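Local coordinates for protein TRAP dicarboxylate transporter-DctP subunit (Desulfovibrio salexigens, PDB 4N6D) that probably captures a small organic acid in the periplasm and delivers it to a TRAP-type membrane transporter as the solute-binding subunit, at residues 88-93 against 237-242; 33-38 against 71-76; 155-160 against 222-227. All coordinates share one frame; numbering follows the deposited sequence.

Contact 1 (88-93 against 237-242)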
loop_
_atom_site.group_PDB
_atom_site.type_symbol
_atom_site.label_atom_id
_atom_site.label_comp_id
_atom_site.label_asym_id
_atom_site.label_seq_id
_atom_site.Cartn_x
_atom_site.Cartn_y
_atom_site.Cartn_z
ATOM N N ALA A 88 -3.326 -5.335 -22.245
ATOM C CA ALA A 88 -2.246 -4.433 -21.891
ATOM C C ALA A 88 -1.025 -5.288 -21.655
ATOM O O ALA A 88 -1.149 -6.442 -21.252
ATOM C CB ALA A 88 -2.554 -3.633 -20.638
ATOM N N ASP A 89 0.157 -4.736 -21.908
ATOM C CA ASP A 89 1.385 -5.463 -21.618
ATOM C C ASP A 89 1.690 -5.512 -20.129
ATOM O O ASP A 89 2.228 -6.501 -19.636
ATOM C CB ASP A 89 2.582 -4.869 -22.370
ATOM C CG ASP A 89 2.398 -4.941 -23.893
ATOM O OD1 ASP A 89 2.428 -6.069 -24.443
ATOM O OD2 ASP A 89 2.208 -3.875 -24.523
ATOM N N ILE A 90 1.336 -4.445 -19.431
ATOM C CA ILE A 90 1.686 -4.250 -18.033
ATOM C C ILE A 90 0.505 -3.661 -17.318
ATOM O O ILE A 90 -0.279 -2.910 -17.906
ATOM C CB ILE A 90 2.881 -3.257 -17.899
ATOM C CG1 ILE A 90 4.103 -3.781 -18.642
ATOM C CG2 ILE A 90 3.196 -2.980 -16.417
ATOM C CD1 ILE A 90 5.204 -2.704 -18.783
ATOM N N GLY A 91 0.335 -4.024 -16.060
ATOM C CA GLY A 91 -0.744 -3.475 -15.257
ATOM C C GLY A 91 -0.392 -3.423 -13.781
ATOM O O GLY A 91 0.533 -4.107 -13.329
ATOM N N CYS A 92 -1.142 -2.596 -13.056
ATOM C CA CYS A 92 -0.983 -2.367 -11.610
ATOM C C CYS A 92 -2.126 -2.999 -10.832
ATOM O O CYS A 92 -3.316 -2.691 -11.063
ATOM C CB CYS A 92 -0.959 -0.878 -11.331
ATOM S SG CYS A 92 -0.708 -0.481 -9.563
ATOM N N VAL A 93 -1.763 -3.875 -9.904
ATOM C CA VAL A 93 -2.736 -4.601 -9.107
ATOM C C VAL A 93 -2.646 -4.223 -7.632
ATOM O O VAL A 93 -1.580 -4.287 -7.038
ATOM C CB VAL A 93 -2.547 -6.109 -9.256
ATOM C CG1 VAL A 93 -3.544 -6.869 -8.381
ATOM C CG2 VAL A 93 -2.677 -6.532 -10.731
ATOM N N ILE A 237 3.220 -4.778 -9.827
ATOM C CA ILE A 237 3.236 -4.436 -11.252
ATOM C C ILE A 237 3.535 -5.709 -12.031
ATOM O O ILE A 237 4.588 -6.342 -11.857
ATOM C CB ILE A 237 4.266 -3.352 -11.566
ATOM C CG1 ILE A 237 4.033 -2.095 -10.695
ATOM C CG2 ILE A 237 4.241 -3.033 -13.066
ATOM C CD1 ILE A 237 2.610 -1.515 -10.782
ATOM N N ILE A 238 2.572 -6.116 -12.852
ATOM C CA ILE A 238 2.652 -7.390 -13.567
ATOM C C ILE A 238 2.765 -7.163 -15.064
ATOM O O ILE A 238 2.210 -6.199 -15.592
ATOM C CB ILE A 238 1.411 -8.309 -13.266
ATOM C CG1 ILE A 238 0.081 -7.591 -13.531
ATOM C CG2 ILE A 238 1.464 -8.829 -11.822
ATOM C CD1 ILE A 238 -1.151 -8.531 -13.579
ATOM N N MET A 239 3.474 -8.073 -15.732
ATOM C CA MET A 239 3.638 -8.005 -17.172
ATOM C C MET A 239 3.207 -9.323 -17.810
ATOM O O MET A 239 3.469 -10.407 -17.280
ATOM C CB MET A 239 5.100 -7.699 -17.497
ATOM C CG MET A 239 5.382 -7.638 -18.987
ATOM S SD MET A 239 7.033 -7.019 -19.345
ATOM C CE MET A 239 6.848 -6.550 -21.050
ATOM N N ASN A 240 2.544 -9.206 -18.953
ATOM C CA ASN A 240 2.101 -10.361 -19.730
ATOM C C ASN A 240 3.308 -11.217 -20.108
ATOM O O ASN A 240 4.349 -10.681 -20.502
ATOM C CB ASN A 240 1.395 -9.862 -20.988
ATOM C CG ASN A 240 1.075 -10.971 -21.940
ATOM O OD1 ASN A 240 1.889 -11.305 -22.796
ATOM N ND2 ASN A 240 -0.124 -11.541 -21.820
ATOM N N MET A 241 3.195 -12.528 -19.952
ATOM C CA MET A 241 4.339 -13.401 -20.180
ATOM C C MET A 241 4.799 -13.413 -21.634
ATOM O O MET A 241 6.005 -13.454 -21.901
ATOM C CB MET A 241 4.046 -14.829 -19.717
ATOM C CG MET A 241 5.267 -15.683 -19.716
ATOM S SD MET A 241 6.349 -15.228 -18.377
ATOM C CE MET A 241 5.372 -15.827 -17.001
ATOM N N ASN A 242 3.876 -13.395 -22.596
ATOM C CA ASN A 242 4.321 -13.297 -23.982
ATOM C C ASN A 242 5.083 -12.000 -24.256
ATOM O O ASN A 242 6.100 -11.986 -24.956
ATOM C CB ASN A 242 3.129 -13.439 -24.928
ATOM C CG ASN A 242 2.491 -14.796 -24.834
ATOM O OD1 ASN A 242 1.400 -14.948 -24.292
ATOM N ND2 ASN A 242 3.154 -15.785 -25.360
#
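Ile237 lays its two branches over two residues of the facing strand: its CG2 meets CG2 of Ile90 at 3.5 Å, while its CD1 reaches CB and SG of Cys92, both at 3.7 Å. The delta carbon gets there because chi2 of -55° folds it back instead of extending the chain. Met239, directly across from Ile90 as a non-hydrogen-bonded pair, brings CG within 4.1 Å of Ile90 CG1, so Ile90 lies against both Met239 and Ile237. On the other face, Ile238 has CG1 between the backbone N and the carbonyl carbon (chi1 54°), and its CD1 packs at 3.8 Å against CG2 of Val93. Gly91, opposite Ile238, adds no side chain there. The two strands run antiparallel. Gly91 and Ile238 form the hydrogen-bonded pair, with N to O distances of 2.9 Å from Gly91 N to Ile238 O and from Ile238 N to Gly91 O. Asn240 N donates to Asp89 O at 2.8 Å; Asn240 is the N-cap of helix 241-245, with OD1 accepting from Ser243 N and ND2 held by Val83 O. In the mixed five-stranded sheet, strands 90-94 and 234-240 lie between 30-35 and 139-146; Leu80 and Val83 of helix 79-85 pack on Ile238, and Tyr34 and Leu142 on the face of Ile90.

Contact 2 (33-38 against 71-76)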
loop_
_atom_site.group_PDB
_atom_site.type_symbol
_atom_site.label_atom_id
_atom_site.label_comp_id
_atom_site.label_asym_id
_atom_site.label_seq_id
_atom_site.Cartn_x
_atom_site.Cartn_y
_atom_site.Cartn_z
ATOM N N SER A 33 2.288 -1.144 -23.484
ATOM C CA SER A 33 1.224 -0.410 -22.823
ATOM C C SER A 33 1.208 -0.743 -21.330
ATOM O O SER A 33 1.441 -1.883 -20.953
ATOM C CB SER A 33 -0.138 -0.758 -23.435
ATOM O OG SER A 33 -0.325 -2.166 -23.372
ATOM N N TYR A 34 0.935 0.259 -20.494
ATOM C CA TYR A 34 0.981 0.111 -19.050
ATOM C C TYR A 34 -0.340 0.653 -18.496
ATOM O O TYR A 34 -0.600 1.869 -18.495
ATOM C CB TYR A 34 2.236 0.846 -18.546
ATOM C CG TYR A 34 2.651 0.660 -17.107
ATOM C CD1 TYR A 34 3.991 0.649 -16.778
ATOM C CD2 TYR A 34 1.729 0.566 -16.074
ATOM C CE1 TYR A 34 4.414 0.538 -15.455
ATOM C CE2 TYR A 34 2.148 0.439 -14.752
ATOM C CZ TYR A 34 3.494 0.439 -14.455
ATOM O OH TYR A 34 3.956 0.340 -13.162
ATOM N N ALA A 35 -1.207 -0.276 -18.089
ATOM C CA ALA A 35 -2.517 0.054 -17.538
ATOM C C ALA A 35 -2.397 0.339 -16.048
ATOM O O ALA A 35 -1.638 -0.314 -15.353
ATOM C CB ALA A 35 -3.493 -1.092 -17.778
ATOM N N ASN A 36 -3.163 1.309 -15.571
ATOM C CA ASN A 36 -3.164 1.660 -14.161
ATOM C C ASN A 36 -4.540 2.181 -13.782
ATOM O O ASN A 36 -5.069 3.052 -14.455
ATOM C CB ASN A 36 -2.080 2.706 -13.906
ATOM C CG ASN A 36 -1.357 2.489 -12.613
ATOM O OD1 ASN A 36 -1.962 2.096 -11.610
ATOM N ND2 ASN A 36 -0.050 2.744 -12.622
ATOM N N PHE A 37 -5.132 1.652 -12.720
ATOM C CA PHE A 37 -6.531 1.935 -12.440
ATOM C C PHE A 37 -6.827 3.308 -11.760
ATOM O O PHE A 37 -7.855 3.935 -12.058
ATOM C CB PHE A 37 -7.164 0.787 -11.647
ATOM C CG PHE A 37 -6.649 0.661 -10.251
ATOM C CD1 PHE A 37 -7.179 1.443 -9.223
ATOM C CD2 PHE A 37 -5.625 -0.225 -9.957
ATOM C CE1 PHE A 37 -6.689 1.335 -7.931
ATOM C CE2 PHE A 37 -5.123 -0.330 -8.670
ATOM C CZ PHE A 37 -5.660 0.456 -7.655
ATOM N N PRO A 38 -5.941 3.772 -10.868
ATOM C CA PRO A 38 -6.264 4.994 -10.131
ATOM C C PRO A 38 -5.954 6.253 -10.936
ATOM O O PRO A 38 -5.342 6.162 -12.005
ATOM C CB PRO A 38 -5.340 4.920 -8.913
ATOM C CG PRO A 38 -4.138 4.229 -9.410
ATOM C CD PRO A 38 -4.618 3.233 -10.479
ATOM N N SER A 71 -7.724 4.195 -15.458
ATOM C CA SER A 71 -8.580 3.131 -15.948
ATOM C C SER A 71 -8.970 3.338 -17.407
ATOM O O SER A 71 -10.023 2.871 -17.860
ATOM C CB SER A 71 -9.831 3.005 -15.072
ATOM O OG SER A 71 -9.509 2.514 -13.778
ATOM N N THR A 72 -8.096 4.003 -18.153
ATOM C CA THR A 72 -8.388 4.287 -19.562
ATOM C C THR A 72 -8.129 3.117 -20.505
ATOM O O THR A 72 -8.587 3.129 -21.637
ATOM C CB THR A 72 -7.635 5.494 -20.093
ATOM O OG1 THR A 72 -6.226 5.381 -19.848
ATOM C CG2 THR A 72 -8.196 6.785 -19.456
ATOM N N LEU A 73 -7.390 2.115 -20.052
ATOM C CA LEU A 73 -7.234 0.892 -20.839
ATOM C C LEU A 73 -7.825 -0.284 -20.067
ATOM O O LEU A 73 -8.746 -0.928 -20.541
ATOM C CB LEU A 73 -5.764 0.662 -21.157
ATOM C CG LEU A 73 -5.369 -0.576 -21.961
ATOM C CD1 LEU A 73 -6.132 -0.658 -23.254
ATOM C CD2 LEU A 73 -3.831 -0.581 -22.203
ATOM N N LEU A 74 -7.285 -0.564 -18.881
ATOM C CA LEU A 74 -7.872 -1.535 -17.962
ATOM C C LEU A 74 -8.108 -0.858 -16.614
ATOM O O LEU A 74 -7.369 0.038 -16.221
ATOM C CB LEU A 74 -6.957 -2.746 -17.759
ATOM C CG LEU A 74 -6.527 -3.538 -18.981
ATOM C CD1 LEU A 74 -5.498 -4.593 -18.608
ATOM C CD2 LEU A 74 -7.730 -4.170 -19.604
ATOM N N GLY A 75 -9.140 -1.279 -15.906
ATOM C CA GLY A 75 -9.422 -0.733 -14.593
ATOM C C GLY A 75 -9.398 -1.808 -13.523
ATOM O O GLY A 75 -8.827 -2.875 -13.706
ATOM N N ALA A 76 -10.053 -1.525 -12.402
ATOM C CA ALA A 76 -10.080 -2.449 -11.277
ATOM C C ALA A 76 -10.677 -3.798 -11.659
ATOM O O ALA A 76 -10.252 -4.832 -11.133
ATOM C CB ALA A 76 -10.878 -1.831 -10.120
HETATM O O HOH W 1 -5.677 1.734 -17.781
#
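Ser71 turns OG anti to its own carbonyl carbon (chi1 -69°), which carries the hydroxyl to Phe37, and Leu73 has CG anti to its backbone N (chi1 179°) on the way to Ser33. The Ser71 hydroxyl donates to Phe37 O at 2.8 Å, lying in the carbonyl plane on a lone pair. One residue back along the strand side, Ser71 N donates to Asn36 O at 3.1 Å, so a single serine grips two successive carbonyls with its backbone and its side chain. The OG also sits 3.6 Å from Phe37 CB, and that same CB rests 3.8 Å from Ala76 N. This is the end of strand 30-35 in the sheet of a periplasmic binding protein of the DctP family, met by the loop that leads from strand 63-68 to helix 79-85. Further toward the strand, the methyl of Ala35 points into the loop and packs on Leu74 CB at 3.8 Å, and CD2 of Leu73 lies 3.9 Å from Ser33 CB. A water bridges the backbones between the apolar and polar patches: it accepts from Leu73 N at 2.9 Å, donates to Leu74 O, and takes a weak bond from Asn36 N. Asn36 turns its side chain the other way, ND2 bonding to Pro44 O, while Gly75 O accepts from the hydroxyl of Thr79 at the start of helix 79-85.

Contact 3 (155-160 against 222-227)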
loop_
_atom_site.group_PDB
_atom_site.type_symbol
_atom_site.label_atom_id
_atom_site.label_comp_id
_atom_site.label_asym_id
_atom_site.label_seq_id
_atom_site.Cartn_x
_atom_site.Cartn_y
_atom_site.Cartn_z
ATOM N N LYS A 155 -11.891 14.758 13.771
ATOM C CA LYS A 155 -12.313 16.109 14.139
ATOM C C LYS A 155 -11.942 16.453 15.558
ATOM O O LYS A 155 -11.615 17.596 15.858
ATOM C CB LYS A 155 -13.833 16.253 13.981
ATOM C CG LYS A 155 -14.323 16.042 12.570
ATOM C CD LYS A 155 -15.835 16.215 12.449
ATOM C CE LYS A 155 -16.293 17.546 12.969
ATOM N NZ LYS A 155 -17.785 17.636 12.848
ATOM N N VAL A 156 -12.050 15.463 16.430
ATOM C CA VAL A 156 -11.747 15.600 17.845
ATOM C C VAL A 156 -10.595 14.635 18.169
ATOM O O VAL A 156 -10.493 13.552 17.590
ATOM C CB VAL A 156 -13.000 15.276 18.697
ATOM C CG1 VAL A 156 -12.663 15.113 20.177
ATOM C CG2 VAL A 156 -14.059 16.337 18.503
ATOM N N PRO A 157 -9.698 15.026 19.076
ATOM C CA PRO A 157 -8.509 14.179 19.271
ATOM C C PRO A 157 -8.824 12.766 19.764
ATOM O O PRO A 157 -9.643 12.597 20.668
ATOM C CB PRO A 157 -7.715 14.907 20.366
ATOM C CG PRO A 157 -8.321 16.253 20.495
ATOM C CD PRO A 157 -9.685 16.225 19.927
ATOM N N VAL A 158 -8.191 11.776 19.153
ATOM C CA VAL A 158 -8.188 10.411 19.675
ATOM C C VAL A 158 -6.837 10.213 20.356
ATOM O O VAL A 158 -5.826 9.999 19.688
ATOM C CB VAL A 158 -8.429 9.373 18.571
ATOM C CG1 VAL A 158 -8.251 7.983 19.104
ATOM C CG2 VAL A 158 -9.830 9.550 18.001
ATOM N N ARG A 159 -6.818 10.307 21.680
ATOM C CA ARG A 159 -5.567 10.187 22.425
ATOM C C ARG A 159 -5.417 8.831 23.088
ATOM O O ARG A 159 -4.314 8.446 23.490
ATOM C CB ARG A 159 -5.481 11.293 23.465
ATOM C CG ARG A 159 -5.658 12.671 22.860
ATOM C CD ARG A 159 -5.301 13.751 23.838
ATOM N NE ARG A 159 -5.537 15.061 23.231
ATOM C CZ ARG A 159 -4.685 15.676 22.414
ATOM N NH1 ARG A 159 -5.002 16.860 21.922
ATOM N NH2 ARG A 159 -3.525 15.131 22.109
ATOM N N ASN A 160 -6.516 8.092 23.180
ATOM C CA ASN A 160 -6.483 6.756 23.762
ATOM C C ASN A 160 -7.624 5.906 23.232
ATOM O O ASN A 160 -8.451 6.362 22.431
ATOM C CB ASN A 160 -6.564 6.849 25.284
ATOM C CG ASN A 160 -7.791 7.606 25.750
ATOM O OD1 ASN A 160 -8.894 7.381 25.247
ATOM N ND2 ASN A 160 -7.605 8.523 26.694
ATOM N N CYS A 222 -10.360 17.666 9.759
ATOM C CA CYS A 222 -9.779 16.735 10.723
ATOM C C CYS A 222 -8.389 17.195 11.067
ATOM O O CYS A 222 -7.449 16.916 10.336
ATOM C CB CYS A 222 -9.679 15.332 10.144
ATOM S SG CYS A 222 -11.269 14.669 9.631
ATOM N N ARG A 223 -8.262 17.871 12.201
ATOM C CA ARG A 223 -7.004 18.484 12.578
ATOM C C ARG A 223 -6.249 17.751 13.667
ATOM O O ARG A 223 -5.311 18.304 14.228
ATOM C CB ARG A 223 -7.277 19.925 13.009
ATOM C CG ARG A 223 -7.924 20.698 11.872
ATOM C CD ARG A 223 -7.987 22.171 12.093
ATOM N NE ARG A 223 -8.764 22.782 11.019
ATOM C CZ ARG A 223 -8.911 24.091 10.856
ATOM N NH1 ARG A 223 -8.307 24.934 11.683
ATOM N NH2 ARG A 223 -9.653 24.552 9.858
ATOM N N TYR A 224 -6.689 16.527 13.977
ATOM C CA TYR A 224 -6.010 15.657 14.939
ATOM C C TYR A 224 -5.725 14.326 14.267
ATOM O O TYR A 224 -6.632 13.631 13.790
ATOM C CB TYR A 224 -6.840 15.463 16.209
ATOM C CG TYR A 224 -7.119 16.780 16.854
ATOM C CD1 TYR A 224 -6.211 17.346 17.736
ATOM C CD2 TYR A 224 -8.275 17.496 16.547
ATOM C CE1 TYR A 224 -6.440 18.571 18.318
ATOM C CE2 TYR A 224 -8.512 18.730 17.119
ATOM C CZ TYR A 224 -7.578 19.264 17.999
ATOM O OH TYR A 224 -7.783 20.479 18.600
ATOM N N GLU A 225 -4.441 14.003 14.193
ATOM C CA GLU A 225 -3.986 12.881 13.405
ATOM C C GLU A 225 -3.301 11.901 14.353
ATOM O O GLU A 225 -2.221 12.195 14.898
ATOM C CB GLU A 225 -3.002 13.352 12.335
ATOM C CG GLU A 225 -3.205 14.792 11.841
ATOM C CD GLU A 225 -4.593 15.074 11.262
ATOM O OE1 GLU A 225 -5.364 14.118 11.028
ATOM O OE2 GLU A 225 -4.920 16.280 11.050
ATOM N N THR A 226 -3.919 10.744 14.549
ATOM C CA THR A 226 -3.358 9.736 15.456
ATOM C C THR A 226 -2.616 8.666 14.671
ATOM O O THR A 226 -3.213 7.943 13.874
ATOM C CB THR A 226 -4.467 9.124 16.312
ATOM O OG1 THR A 226 -5.076 10.179 17.075
ATOM C CG2 THR A 226 -3.897 8.071 17.262
ATOM N N GLU A 227 -1.311 8.586 14.887
ATOM C CA GLU A 227 -0.457 7.693 14.117
ATOM C C GLU A 227 -0.454 6.299 14.733
ATOM O O GLU A 227 0.299 5.976 15.654
ATOM C CB GLU A 227 0.965 8.245 13.996
ATOM C CG GLU A 227 1.760 7.583 12.858
ATOM C CD GLU A 227 3.129 8.202 12.620
ATOM O OE1 GLU A 227 3.769 8.606 13.620
ATOM O OE2 GLU A 227 3.549 8.297 11.431
HETATM O O HOH W 2 -10.436 19.123 13.770
HETATM O O HOH W 3 -6.908 12.170 16.685
#
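The Tyr224 ring carries Pro157 over one face, with CG 3.7 Å from the ring centroid and only 13° off its normal, a CH-pi contact; at the ring edge, near its plane, Lys155 O approaches CD2 at 3.4 Å. Proline and tyrosine lie side by side and point the same way. Tyr224 belongs to a classic beta bulge: it and Arg223 both face Thr154 of the neighbouring strand, in the mixed four-stranded sheet that includes strands 151-154, 224-226 and 288-290. The loop leaving strand 151-154 then turns back to run alongside strand 224-226. Arg159 extends past the same tyrosine, and its NH2 forms a salt bridge with Glu288. Two waters fill in between the backbones: one donates to Lys155 O and accepts from Arg223 N at 3.0 Å, the other accepts from Val158 N and donates to the Thr226 hydroxyl. Thr226 has OG1 anti to its carbonyl carbon (chi1 -60°), facing the loop. That OG1 donates to Val158 O at 2.7 Å, in the carbonyl plane on a lone pair.

Contacts 1 and 2 share one sheet, their centres 11 Å apart: strand 30-35 sits beside strand 90-94, and Ser33 N lies 2.9 Å from Asp89 OD2, a probable hydrogen bond, while Ile237 CD1 packs 3.3 Å from Tyr34 OH. Contact 3 belongs to a second sheet on the other side of the chain's centre from contact 1, about 40 Å from contact 1 and 35 Å from contact 2 between centres, although its segments are nested in the loop that contact 1 closes. A triiodobenzene compound, a phasing aid and not the natural solute, lies about 8 Å from the Asn240 side chain; 1,2-ethanediol about 4 Å from the Val93 and Phe37 side chains may mark a pocket.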